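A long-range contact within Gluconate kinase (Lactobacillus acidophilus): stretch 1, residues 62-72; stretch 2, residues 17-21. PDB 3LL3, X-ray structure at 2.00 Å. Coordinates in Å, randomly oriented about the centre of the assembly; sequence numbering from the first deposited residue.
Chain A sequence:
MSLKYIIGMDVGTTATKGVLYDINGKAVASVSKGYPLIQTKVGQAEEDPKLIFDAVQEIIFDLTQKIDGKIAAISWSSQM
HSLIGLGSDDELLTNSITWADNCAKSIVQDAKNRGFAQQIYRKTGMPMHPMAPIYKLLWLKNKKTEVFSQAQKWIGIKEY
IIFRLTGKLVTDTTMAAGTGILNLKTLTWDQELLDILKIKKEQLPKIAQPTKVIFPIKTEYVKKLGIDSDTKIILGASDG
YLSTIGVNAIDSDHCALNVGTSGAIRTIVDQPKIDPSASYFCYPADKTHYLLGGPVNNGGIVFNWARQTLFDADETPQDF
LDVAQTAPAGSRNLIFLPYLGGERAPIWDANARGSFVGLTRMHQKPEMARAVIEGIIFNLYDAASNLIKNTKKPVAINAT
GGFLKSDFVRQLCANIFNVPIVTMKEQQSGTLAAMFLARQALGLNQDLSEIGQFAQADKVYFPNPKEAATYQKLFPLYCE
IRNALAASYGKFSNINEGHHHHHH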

# COMPACT_ATOMS: atom_id res chain seq x y z
N ASP A 62 -35.87 -2.00 34.82
CA ASP A 62 -36.41 -0.93 33.99
C ASP A 62 -37.42 -1.45 32.97
O ASP A 62 -38.45 -0.82 32.72
CB ASP A 62 -35.28 -0.20 33.27
CG ASP A 62 -34.47 0.66 34.19
OD1 ASP A 62 -34.75 0.64 35.41
OD2 ASP A 62 -33.56 1.36 33.71
N LEU A 63 -37.11 -2.61 32.38
CA LEU A 63 -38.02 -3.24 31.43
C LEU A 63 -39.36 -3.61 32.08
O LEU A 63 -40.42 -3.33 31.52
CB LEU A 63 -37.36 -4.47 30.80
CG LEU A 63 -36.22 -4.16 29.83
CD1 LEU A 63 -35.55 -5.44 29.31
CD2 LEU A 63 -36.71 -3.28 28.66
N THR A 64 -39.31 -4.25 33.25
CA THR A 64 -40.54 -4.67 33.92
C THR A 64 -41.38 -3.47 34.37
O THR A 64 -42.59 -3.59 34.54
CB THR A 64 -40.25 -5.56 35.14
OG1 THR A 64 -39.54 -4.80 36.13
CG2 THR A 64 -39.43 -6.77 34.72
N GLN A 65 -40.72 -2.34 34.60
CA GLN A 65 -41.41 -1.11 35.00
C GLN A 65 -42.27 -0.58 33.86
O GLN A 65 -43.22 0.17 34.07
CB GLN A 65 -40.40 -0.04 35.40
CG GLN A 65 -39.72 -0.30 36.73
CD GLN A 65 -40.69 -0.27 37.89
OE1 GLN A 65 -41.41 -1.24 38.13
NE2 GLN A 65 -40.73 0.85 38.61
N LYS A 66 -41.94 -0.98 32.64
CA LYS A 66 -42.58 -0.44 31.45
C LYS A 66 -43.92 -1.09 31.14
O LYS A 66 -44.64 -0.61 30.28
CB LYS A 66 -41.64 -0.58 30.24
CG LYS A 66 -40.44 0.33 30.30
CD LYS A 66 -39.67 0.31 29.00
CE LYS A 66 -38.84 1.57 28.85
NZ LYS A 66 -37.77 1.66 29.87
N ILE A 67 -44.25 -2.17 31.83
CA ILE A 67 -45.46 -2.89 31.50
C ILE A 67 -46.19 -3.36 32.75
O ILE A 67 -45.62 -3.40 33.84
CB ILE A 67 -45.15 -4.08 30.58
CG1 ILE A 67 -43.94 -4.86 31.09
CG2 ILE A 67 -44.88 -3.60 29.16
CD1 ILE A 67 -44.30 -6.11 31.83
N ASP A 68 -47.46 -3.70 32.60
CA ASP A 68 -48.17 -4.38 33.67
C ASP A 68 -48.50 -5.81 33.25
O ASP A 68 -49.58 -6.09 32.72
CB ASP A 68 -49.44 -3.63 34.08
CG ASP A 68 -50.02 -4.16 35.38
OD1 ASP A 68 -49.21 -4.54 36.25
OD2 ASP A 68 -51.26 -4.22 35.52
N GLY A 69 -47.55 -6.71 33.49
CA GLY A 69 -47.71 -8.09 33.07
C GLY A 69 -46.66 -9.00 33.67
O GLY A 69 -45.78 -8.55 34.41
N LYS A 70 -46.72 -10.26 33.32
CA LYS A 70 -45.79 -11.24 33.83
C LYS A 70 -44.62 -11.44 32.88
O LYS A 70 -44.80 -11.54 31.70
CB LYS A 70 -46.53 -12.56 34.04
CG LYS A 70 -47.40 -12.63 35.26
CD LYS A 70 -48.57 -13.54 35.03
CE LYS A 70 -48.67 -14.61 36.08
NZ LYS A 70 -50.10 -14.93 36.49
N ILE A 71 -43.43 -11.52 33.43
CA ILE A 71 -42.27 -11.96 32.68
C ILE A 71 -42.20 -13.47 32.77
O ILE A 71 -41.87 -14.02 33.82
CB ILE A 71 -40.97 -11.34 33.22
CG1 ILE A 71 -41.09 -9.81 33.28
CG2 ILE A 71 -39.78 -11.76 32.38
CD1 ILE A 71 -41.52 -9.16 31.94
N ALA A 72 -42.52 -14.15 31.67
CA ALA A 72 -42.54 -15.61 31.65
C ALA A 72 -41.13 -16.20 31.65
O ALA A 72 -40.90 -17.28 32.19
CB ALA A 72 -43.35 -16.11 30.47
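Stretch 2, residues 17-21: KGVLY

Stretch 2, Lys-17 to Tyr-21, is extended throughout: from Lys-17 (phi/psi -121°/137°) to Tyr-21 (-116°/142°) the backbone angles stay in the β region, and all five residues belong to a β-strand that continues beyond both ends of the segment. It packs against the last part of a helix containing Leu-63, the turn that follows, and the strand that includes Ile-71. The backbones come nearest at Leu-63 and Leu-20, whose CA atoms are 6.5 Å apart. No hydrogen bond joins the two stretches, so the contact, which buries 256 Å² summed over both sides, rests on packing.

The apolar side-chain contacts converge on Leu-20, whose CA-to-CB bond points toward stretch 1 and which gives up 106 Å² to it, more than any other residue here. With chi1 at 179° (t) and chi2 at 62° (p), its two methyls reach different partners: CD2 of Leu-20 lies 3.7 Å from CG1 of Ile-67, while CD1 of Leu-20 lies 3.8 Å from CD1 of Ile-71. The CA-to-CB bond of Ile-71 points sideways, but the end of its side chain comes nearer. Closer to the backbone, CB of Leu-20 is 4.1 Å from CD2 of Leu-63.

A second set of contacts involves main-chain atoms. CD1 of Leu-63 sits 3.8 Å from C of Gly-18 and 4.1 Å from N of Val-19. Gly-18 has no side chain, and an ideal CB there would fall 3.1 Å from CD1 of Leu-63, a tight approach. In the other direction, O of Leu-63 is 3.6 Å from CD2 of Leu-20; the same oxygen accepts a hydrogen bond from N of Lys-66 at 3.0 Å.

Strand alternation accounts for the remaining pattern: the CA-to-CB bond of Val-19 points away, and Lys-17 and Tyr-21 make no contact with stretch 1.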

# COMPACT_ATOMS: atom_id res chain seq x y z
N LYS A 17 -27.51 -5.29 26.57
CA LYS A 17 -28.78 -4.77 26.09
C LYS A 17 -29.88 -5.75 26.45
O LYS A 17 -29.73 -6.95 26.29
CB LYS A 17 -28.78 -4.60 24.58
CG LYS A 17 -27.47 -4.17 23.99
CD LYS A 17 -27.47 -4.43 22.48
CE LYS A 17 -28.02 -5.83 22.15
NZ LYS A 17 -27.38 -6.44 20.95
N GLY A 18 -31.01 -5.23 26.92
CA GLY A 18 -32.17 -6.07 27.14
C GLY A 18 -33.30 -5.64 26.22
O GLY A 18 -33.49 -4.45 25.97
N VAL A 19 -34.03 -6.62 25.70
CA VAL A 19 -35.19 -6.34 24.88
C VAL A 19 -36.39 -7.07 25.49
O VAL A 19 -36.31 -8.25 25.82
CB VAL A 19 -34.99 -6.74 23.41
CG1 VAL A 19 -36.25 -6.41 22.58
CG2 VAL A 19 -33.76 -6.05 22.83
N LEU A 20 -37.47 -6.34 25.68
CA LEU A 20 -38.72 -6.91 26.17
C LEU A 20 -39.60 -7.27 24.98
O LEU A 20 -39.85 -6.43 24.12
CB LEU A 20 -39.43 -5.89 27.07
CG LEU A 20 -40.79 -6.25 27.70
CD1 LEU A 20 -40.65 -7.45 28.62
CD2 LEU A 20 -41.37 -5.06 28.45
N TYR A 21 -40.03 -8.53 24.90
CA TYR A 21 -40.86 -8.99 23.80
C TYR A 21 -42.21 -9.41 24.35
O TYR A 21 -42.29 -10.00 25.43
CB TYR A 21 -40.23 -10.20 23.09
CG TYR A 21 -38.88 -9.95 22.45
CD1 TYR A 21 -37.70 -10.21 23.14
CD2 TYR A 21 -38.78 -9.48 21.14
CE1 TYR A 21 -36.47 -9.99 22.57
CE2 TYR A 21 -37.55 -9.26 20.55
CZ TYR A 21 -36.40 -9.52 21.27
OH TYR A 21 -35.16 -9.31 20.70